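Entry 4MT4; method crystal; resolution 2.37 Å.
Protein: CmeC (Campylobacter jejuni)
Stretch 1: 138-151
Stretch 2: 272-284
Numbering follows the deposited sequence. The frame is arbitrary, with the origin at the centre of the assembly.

Stretch 1 138-151: KSGFKASEYDYEAA
Stretch 2 (272-284) RPDIGSSLEKLTQ

How do the two stretches lie against each other? Both are α-helical, 138-151 throughout and 273-284 after Arg272 at the N-cap, with phi/psi near -67/-36. They run antiparallel at 164°, their axes approaching to 7.9 Å, and bury 635 Å² in all; Ser139, Ala143, Tyr146, Pro273 and Ser277 are buried. Ser139 CA lies 5.2 Å from Gln284 CA, and Ala143 CA 4.4 Å from Ser277 CA; the second pair, alanine facing serine, has little side chain between the backbones.

Which side chains interlock? Tyr146 (chi1 -67°, chi2 -35°) sits as a knob among Pro273, Gly276, Ser277 and Glu280. Its CD2 comes 3.3 Å from Gly276 C, where a CB on the glycine would be tight against the ring. Glu280 CG meets the ring's edge, 3.6 Å from Tyr146 CE2. Glu280 is the reciprocal knob, among Ser139, Lys142, Ala143 and Tyr146; chi1 and chi2 are both m, and its CB packs 3.8 Å from Ala143 CB.

What polar bonds join the helices? Asp147 points its CB sideways, but chi1 m and chi2 -19° bring its carboxylate nearer. Ser277, chi1 t, donates from OG to Asp147 OD1 at 2.5 Å, which satisfies its buried hydroxyl. Lys281 starts away from the partner; chi1 m and an all-t remainder carry NZ to 3.3 Å from Asp147 OD2, a salt bridge with a weak hydrogen bond.

What holds the two ends of the contact? Ser139 (chi1 m) hydrogen-bonds through OG to Thr283 OG1 at 2.7 Å, and a water 2.9 Å from Ser139 OG donates to Glu280 OE1 at 3.0 Å. Beside it, Gly140 leaves room for Gln284, extended with chi1 and chi2 t: an ideal CB on Gly140 would lie 2.8 Å from Gln284 NE2, a clash. At the other end, Ala150 CB packs 3.9 Å from Pro273 CB, a compact apolar contact.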

ATOM      1  N   LYS B 138      13.668 -15.737 -17.455  1.00 42.48           N
ATOM      2  CA  LYS B 138      12.843 -15.818 -18.653  1.00 46.60           C
ATOM      3  C   LYS B 138      11.371 -15.820 -18.267  1.00 42.02           C
ATOM      4  O   LYS B 138      10.534 -15.240 -18.958  1.00 40.20           O
ATOM      5  CB  LYS B 138      13.190 -17.067 -19.464  1.00 39.67           C
ATOM      6  CG  LYS B 138      12.774 -17.007 -20.926  1.00 38.96           C
ATOM      7  CD  LYS B 138      13.376 -18.167 -21.709  1.00 56.27           C
ATOM      8  CE  LYS B 138      13.209 -17.985 -23.213  1.00 72.57           C
ATOM      9  NZ  LYS B 138      11.792 -18.106 -23.657  1.00 73.61           N
ATOM     10  N   SER B 139      11.066 -16.477 -17.153  1.00 40.65           N
ATOM     11  CA  SER B 139       9.710 -16.497 -16.619  1.00 44.34           C
ATOM     12  C   SER B 139       9.380 -15.161 -15.960  1.00 44.01           C
ATOM     13  O   SER B 139       8.227 -14.733 -15.934  1.00 42.58           O
ATOM     14  CB  SER B 139       9.548 -17.639 -15.617  1.00 35.96           C
ATOM     15  OG  SER B 139       9.792 -18.892 -16.231  1.00 44.54           O
ATOM     16  N   GLY B 140      10.407 -14.506 -15.427  1.00 47.17           N
ATOM     17  CA  GLY B 140      10.252 -13.193 -14.831  1.00 38.91           C
ATOM     18  C   GLY B 140       9.929 -12.152 -15.883  1.00 46.66           C
ATOM     19  O   GLY B 140       9.151 -11.230 -15.641  1.00 45.39           O
ATOM     20  N   PHE B 141      10.533 -12.303 -17.059  1.00 44.57           N
ATOM     21  CA  PHE B 141      10.277 -11.400 -18.176  1.00 51.30           C
ATOM     22  C   PHE B 141       8.873 -11.604 -18.732  1.00 42.90           C
ATOM     23  O   PHE B 141       8.166 -10.639 -19.016  1.00 43.25           O
ATOM     24  CB  PHE B 141      11.310 -11.595 -19.288  1.00 34.96           C
ATOM     25  CG  PHE B 141      10.933 -10.927 -20.581  1.00 43.26           C
ATOM     26  CD1 PHE B 141      10.989  -9.548 -20.704  1.00 35.75           C
ATOM     27  CD2 PHE B 141      10.515 -11.676 -21.669  1.00 40.93           C
ATOM     28  CE1 PHE B 141      10.636  -8.928 -21.885  1.00 39.77           C
ATOM     29  CE2 PHE B 141      10.161 -11.060 -22.857  1.00 44.65           C
ATOM     30  CZ  PHE B 141      10.223  -9.684 -22.964  1.00 37.17           C
ATOM     31  N   LYS B 142       8.478 -12.864 -18.889  1.00 39.49           N
ATOM     32  CA  LYS B 142       7.140 -13.197 -19.370  1.00 44.70           C
ATOM     33  C   LYS B 142       6.075 -12.681 -18.408  1.00 41.39           C
ATOM     34  O   LYS B 142       4.989 -12.279 -18.824  1.00 45.73           O
ATOM     35  CB  LYS B 142       6.988 -14.709 -19.556  1.00 48.11           C
ATOM     36  CG  LYS B 142       7.726 -15.266 -20.762  1.00 58.12           C
ATOM     37  CD  LYS B 142       7.372 -16.728 -20.993  1.00 67.90           C
ATOM     38  CE  LYS B 142       8.015 -17.266 -22.263  1.00 79.68           C
ATOM     39  NZ  LYS B 142       7.621 -18.678 -22.534  1.00 91.94           N
ATOM     40  N   ALA B 143       6.399 -12.695 -17.120  1.00 42.73           N
ATOM     41  CA  ALA B 143       5.499 -12.181 -16.099  1.00 41.50           C
ATOM     42  C   ALA B 143       5.377 -10.666 -16.209  1.00 45.38           C
ATOM     43  O   ALA B 143       4.308 -10.102 -15.973  1.00 51.61           O
ATOM     44  CB  ALA B 143       5.981 -12.578 -14.716  1.00 40.20           C
ATOM     45  N   SER B 144       6.475 -10.013 -16.576  1.00 43.42           N
ATOM     46  CA  SER B 144       6.486  -8.564 -16.740  1.00 47.40           C
ATOM     47  C   SER B 144       5.673  -8.150 -17.963  1.00 41.49           C
ATOM     48  O   SER B 144       5.107  -7.059 -18.002  1.00 40.77           O
ATOM     49  CB  SER B 144       7.922  -8.041 -16.860  1.00 40.59           C
ATOM     50  OG  SER B 144       8.531  -8.488 -18.059  1.00 40.02           O
ATOM     51  N   GLU B 145       5.621  -9.028 -18.961  1.00 35.56           N
ATOM     52  CA  GLU B 145       4.826  -8.777 -20.157  1.00 41.56           C
ATOM     53  C   GLU B 145       3.337  -8.855 -19.836  1.00 45.42           C
ATOM     54  O   GLU B 145       2.547  -8.020 -20.280  1.00 41.60           O
ATOM     55  CB  GLU B 145       5.179  -9.770 -21.264  1.00 38.89           C
ATOM     56  CG  GLU B 145       6.514  -9.509 -21.940  1.00 44.45           C
ATOM     57  CD  GLU B 145       6.773 -10.456 -23.095  1.00 41.10           C
ATOM     58  OE1 GLU B 145       6.604 -11.680 -22.914  1.00 50.46           O
ATOM     59  OE2 GLU B 145       7.139  -9.973 -24.186  1.00 46.42           O
ATOM     60  N   TYR B 146       2.964  -9.865 -19.056  1.00 42.08           N
ATOM     61  CA  TYR B 146       1.582 -10.035 -18.626  1.00 45.95           C
ATOM     62  C   TYR B 146       1.179  -8.933 -17.654  1.00 45.29           C
ATOM     63  O   TYR B 146       0.019  -8.519 -17.618  1.00 46.22           O
ATOM     64  CB  TYR B 146       1.387 -11.408 -17.982  1.00 37.82           C
ATOM     65  CG  TYR B 146       1.543 -12.565 -18.944  1.00 46.56           C
ATOM     66  CD1 TYR B 146       1.124 -12.458 -20.264  1.00 47.86           C
ATOM     67  CD2 TYR B 146       2.111 -13.766 -18.533  1.00 49.91           C
ATOM     68  CE1 TYR B 146       1.263 -13.513 -21.145  1.00 48.59           C
ATOM     69  CE2 TYR B 146       2.253 -14.825 -19.406  1.00 39.55           C
ATOM     70  CZ  TYR B 146       1.829 -14.693 -20.712  1.00 46.51           C
ATOM     71  OH  TYR B 146       1.970 -15.745 -21.588  1.00 51.61           O
ATOM     72  N   ASP B 147       2.143  -8.466 -16.864  1.00 43.94           N
ATOM     73  CA  ASP B 147       1.914  -7.351 -15.952  1.00 45.18           C
ATOM     74  C   ASP B 147       1.670  -6.060 -16.726  1.00 45.79           C
ATOM     75  O   ASP B 147       0.917  -5.196 -16.284  1.00 36.57           O
ATOM     76  CB  ASP B 147       3.098  -7.170 -14.999  1.00 38.32           C
ATOM     77  CG  ASP B 147       3.079  -8.156 -13.848  1.00 40.77           C
ATOM     78  OD1 ASP B 147       2.005  -8.726 -13.568  1.00 49.86           O
ATOM     79  OD2 ASP B 147       4.138  -8.357 -13.216  1.00 50.56           O
ATOM     80  N   TYR B 148       2.308  -5.937 -17.885  1.00 40.66           N
ATOM     81  CA  TYR B 148       2.110  -4.772 -18.741  1.00 43.49           C
ATOM     82  C   TYR B 148       0.723  -4.794 -19.370  1.00 44.68           C
ATOM     83  O   TYR B 148       0.057  -3.764 -19.468  1.00 39.21           O
ATOM     84  CB  TYR B 148       3.175  -4.706 -19.835  1.00 33.06           C
ATOM     85  CG  TYR B 148       2.929  -3.615 -20.856  1.00 38.23           C
ATOM     86  CD1 TYR B 148       3.197  -2.285 -20.557  1.00 34.86           C
ATOM     87  CD2 TYR B 148       2.432  -3.916 -22.119  1.00 43.99           C
ATOM     88  CE1 TYR B 148       2.974  -1.285 -21.488  1.00 42.05           C
ATOM     89  CE2 TYR B 148       2.206  -2.923 -23.054  1.00 41.82           C
ATOM     90  CZ  TYR B 148       2.478  -1.610 -22.734  1.00 45.68           C
ATOM     91  OH  TYR B 148       2.256  -0.616 -23.662  1.00 51.96           O
ATOM     92  N   GLU B 149       0.297  -5.977 -19.799  1.00 41.58           N
ATOM     93  CA  GLU B 149      -1.034  -6.162 -20.362  1.00 39.80           C
ATOM     94  C   GLU B 149      -2.100  -5.880 -19.311  1.00 50.59           C
ATOM     95  O   GLU B 149      -3.135  -5.282 -19.601  1.00 54.13           O
ATOM     96  CB  GLU B 149      -1.198  -7.580 -20.911  1.00 48.71           C
ATOM     97  CG  GLU B 149      -0.266  -7.920 -22.064  1.00 46.18           C
ATOM     98  CD  GLU B 149      -0.741  -7.367 -23.396  1.00 55.65           C
ATOM     99  OE1 GLU B 149      -1.677  -6.539 -23.406  1.00 70.54           O
ATOM    100  OE2 GLU B 149      -0.182  -7.769 -24.436  1.00 67.01           O
ATOM    101  N   ALA B 150      -1.833  -6.320 -18.086  1.00 44.87           N
ATOM    102  CA  ALA B 150      -2.732  -6.077 -16.967  1.00 41.67           C
ATOM    103  C   ALA B 150      -2.796  -4.590 -16.648  1.00 47.18           C
ATOM    104  O   ALA B 150      -3.862  -4.054 -16.344  1.00 46.41           O
ATOM    105  CB  ALA B 150      -2.283  -6.864 -15.747  1.00 41.62           C
ATOM    106  N   ALA B 151      -1.649  -3.926 -16.725  1.00 39.48           N
ATOM    107  CA  ALA B 151      -1.573  -2.496 -16.462  1.00 40.39           C
ATOM    108  C   ALA B 151      -2.277  -1.702 -17.557  1.00 41.46           C
ATOM    109  O   ALA B 151      -2.936  -0.702 -17.280  1.00 43.28           O
ATOM    110  CB  ALA B 151      -0.125  -2.055 -16.335  1.00 33.42           C
ATOM    111  N   ARG B 272      -7.080 -13.823 -18.924  1.00 51.10           N
ATOM    112  CA  ARG B 272      -6.765 -12.784 -17.947  1.00 43.58           C
ATOM    113  C   ARG B 272      -5.257 -12.655 -17.747  1.00 47.45           C
ATOM    114  O   ARG B 272      -4.588 -13.625 -17.391  1.00 48.02           O
ATOM    115  CB  ARG B 272      -7.449 -13.068 -16.609  1.00 45.00           C
ATOM    116  CG  ARG B 272      -8.942 -12.761 -16.586  1.00 44.09           C
ATOM    117  CD  ARG B 272      -9.520 -12.942 -15.189  1.00 41.72           C
ATOM    118  NE  ARG B 272      -8.882 -12.057 -14.218  1.00 41.54           N
ATOM    119  CZ  ARG B 272      -9.531 -11.173 -13.469  1.00 44.56           C
ATOM    120  NH1 ARG B 272     -10.849 -11.059 -13.567  1.00 48.15           N
ATOM    121  NH2 ARG B 272      -8.867 -10.408 -12.615  1.00 34.28           N
ATOM    122  N   PRO B 273      -4.719 -11.448 -17.976  1.00 51.31           N
ATOM    123  CA  PRO B 273      -3.283 -11.164 -17.868  1.00 50.67           C
ATOM    124  C   PRO B 273      -2.723 -11.410 -16.467  1.00 45.03           C
ATOM    125  O   PRO B 273      -1.585 -11.858 -16.334  1.00 45.44           O
ATOM    126  CB  PRO B 273      -3.190  -9.677 -18.232  1.00 48.29           C
ATOM    127  CG  PRO B 273      -4.410  -9.404 -19.038  1.00 63.64           C
ATOM    128  CD  PRO B 273      -5.476 -10.279 -18.457  1.00 38.06           C
ATOM    129  N   ASP B 274      -3.519 -11.128 -15.439  1.00 41.93           N
ATOM    130  CA  ASP B 274      -3.058 -11.261 -14.062  1.00 40.97           C
ATOM    131  C   ASP B 274      -2.884 -12.725 -13.675  1.00 47.26           C
ATOM    132  O   ASP B 274      -2.026 -13.058 -12.856  1.00 47.07           O
ATOM    133  CB  ASP B 274      -4.022 -10.564 -13.098  1.00 28.07           C
ATOM    134  CG  ASP B 274      -5.424 -11.132 -13.155  1.00 56.81           C
ATOM    135  OD1 ASP B 274      -5.817 -11.657 -14.218  1.00 49.77           O
ATOM    136  OD2 ASP B 274      -6.135 -11.046 -12.132  1.00 43.22           O
ATOM    137  N   ILE B 275      -3.694 -13.597 -14.267  1.00 39.02           N
ATOM    138  CA  ILE B 275      -3.576 -15.029 -14.022  1.00 47.26           C
ATOM    139  C   ILE B 275      -2.313 -15.572 -14.683  1.00 40.32           C
ATOM    140  O   ILE B 275      -1.594 -16.387 -14.098  1.00 42.45           O
ATOM    141  CB  ILE B 275      -4.806 -15.803 -14.541  1.00 44.06           C
ATOM    142  CG1 ILE B 275      -6.068 -15.364 -13.791  1.00 50.96           C
ATOM    143  CG2 ILE B 275      -4.600 -17.302 -14.390  1.00 41.22           C
ATOM    144  CD1 ILE B 275      -7.314 -16.140 -14.173  1.00 40.28           C
ATOM    145  N   GLY B 276      -2.042 -15.107 -15.899  1.00 44.66           N
ATOM    146  CA  GLY B 276      -0.844 -15.503 -16.617  1.00 40.02           C
ATOM    147  C   GLY B 276       0.414 -15.014 -15.929  1.00 48.16           C
ATOM    148  O   GLY B 276       1.400 -15.742 -15.821  1.00 46.71           O
ATOM    149  N   SER B 277       0.378 -13.771 -15.462  1.00 43.13           N
ATOM    150  CA  SER B 277       1.489 -13.190 -14.717  1.00 45.19           C
ATOM    151  C   SER B 277       1.763 -13.977 -13.444  1.00 46.02           C
ATOM    152  O   SER B 277       2.913 -14.276 -13.120  1.00 43.32           O
ATOM    153  CB  SER B 277       1.197 -11.729 -14.368  1.00 45.03           C
ATOM    154  OG  SER B 277       2.123 -11.241 -13.411  1.00 41.49           O
ATOM    155  N   SER B 278       0.696 -14.305 -12.726  1.00 41.23           N
ATOM    156  CA  SER B 278       0.814 -15.054 -11.486  1.00 37.74           C
ATOM    157  C   SER B 278       1.352 -16.457 -11.757  1.00 50.92           C
ATOM    158  O   SER B 278       2.072 -17.027 -10.936  1.00 35.96           O
ATOM    159  CB  SER B 278      -0.539 -15.120 -10.778  1.00 45.22           C
ATOM    160  OG  SER B 278      -0.399 -15.562  -9.442  1.00 58.29           O
ATOM    161  N   LEU B 279       1.004 -17.004 -12.917  1.00 40.09           N
ATOM    162  CA  LEU B 279       1.492 -18.315 -13.321  1.00 38.16           C
ATOM    163  C   LEU B 279       3.000 -18.289 -13.559  1.00 51.62           C
ATOM    164  O   LEU B 279       3.734 -19.124 -13.033  1.00 43.15           O
ATOM    165  CB  LEU B 279       0.775 -18.794 -14.584  1.00 47.63           C
ATOM    166  CG  LEU B 279       1.250 -20.135 -15.147  1.00 55.65           C
ATOM    167  CD1 LEU B 279       0.807 -21.273 -14.240  1.00 52.45           C
ATOM    168  CD2 LEU B 279       0.768 -20.351 -16.578  1.00 64.75           C
ATOM    169  N   GLU B 280       3.453 -17.316 -14.345  1.00 40.76           N
ATOM    170  CA  GLU B 280       4.864 -17.208 -14.705  1.00 47.28           C
ATOM    171  C   GLU B 280       5.752 -16.946 -13.498  1.00 47.03           C
ATOM    172  O   GLU B 280       6.895 -17.399 -13.448  1.00 45.25           O
ATOM    173  CB  GLU B 280       5.065 -16.103 -15.742  1.00 33.49           C
ATOM    174  CG  GLU B 280       4.439 -16.405 -17.094  1.00 34.08           C
ATOM    175  CD  GLU B 280       5.151 -17.516 -17.851  1.00 55.49           C
ATOM    176  OE1 GLU B 280       6.282 -17.890 -17.469  1.00 52.00           O
ATOM    177  OE2 GLU B 280       4.576 -18.013 -18.842  1.00 58.04           O
ATOM    178  N   LYS B 281       5.226 -16.211 -12.526  1.00 43.90           N
ATOM    179  CA  LYS B 281       5.967 -15.940 -11.302  1.00 49.67           C
ATOM    180  C   LYS B 281       6.096 -17.205 -10.461  1.00 51.05           C
ATOM    181  O   LYS B 281       7.007 -17.328  -9.642  1.00 43.49           O
ATOM    182  CB  LYS B 281       5.293 -14.827 -10.503  1.00 41.11           C
ATOM    183  CG  LYS B 281       5.405 -13.463 -11.161  1.00 50.71           C
ATOM    184  CD  LYS B 281       4.687 -12.393 -10.363  1.00 45.73           C
ATOM    185  CE  LYS B 281       4.751 -11.046 -11.069  1.00 51.60           C
ATOM    186  NZ  LYS B 281       4.082  -9.968 -10.288  1.00 61.37           N
ATOM    187  N   LEU B 282       5.185 -18.147 -10.679  1.00 48.17           N
ATOM    188  CA  LEU B 282       5.226 -19.426  -9.980  1.00 40.23           C
ATOM    189  C   LEU B 282       6.296 -20.342 -10.571  1.00 44.99           C
ATOM    190  O   LEU B 282       7.049 -20.978  -9.832  1.00 41.19           O
ATOM    191  CB  LEU B 282       3.859 -20.110 -10.028  1.00 41.10           C
ATOM    192  CG  LEU B 282       3.781 -21.542  -9.490  1.00 42.15           C
ATOM    193  CD1 LEU B 282       4.259 -21.613  -8.044  1.00 35.63           C
ATOM    194  CD2 LEU B 282       2.368 -22.086  -9.623  1.00 45.62           C
ATOM    195  N   THR B 283       6.371 -20.402 -11.899  1.00 37.32           N
ATOM    196  CA  THR B 283       7.399 -21.204 -12.568  1.00 53.87           C
ATOM    197  C   THR B 283       8.776 -20.610 -12.321  1.00 40.82           C
ATOM    198  O   THR B 283       9.778 -21.320 -12.307  1.00 43.66           O
ATOM    199  CB  THR B 283       7.179 -21.296 -14.091  1.00 48.07           C
ATOM    200  OG1 THR B 283       7.984 -20.311 -14.751  1.00 69.72           O
ATOM    201  CG2 THR B 283       5.721 -21.070 -14.443  1.00 28.20           C
ATOM    202  N   GLN B 284       8.811 -19.295 -12.138  1.00 42.80           N
ATOM    203  CA  GLN B 284      10.053 -18.593 -11.852  1.00 45.73           C
ATOM    204  C   GLN B 284      10.647 -19.076 -10.535  1.00 41.72           C
ATOM    205  O   GLN B 284      11.831 -19.397 -10.456  1.00 42.65           O
ATOM    206  CB  GLN B 284       9.820 -17.084 -11.803  1.00 37.20           C
ATOM    207  CG  GLN B 284      11.037 -16.289 -11.368  1.00 29.80           C
ATOM    208  CD  GLN B 284      10.777 -14.796 -11.336  1.00 49.89           C
ATOM    209  OE1 GLN B 284       9.658 -14.354 -11.071  1.00 49.23           O
ATOM    210  NE2 GLN B 284      11.811 -14.010 -11.608  1.00 42.13           N
TER
HETATM  211  O   HOH W   1       8.153 -20.090 -18.263  1.00 57.31           O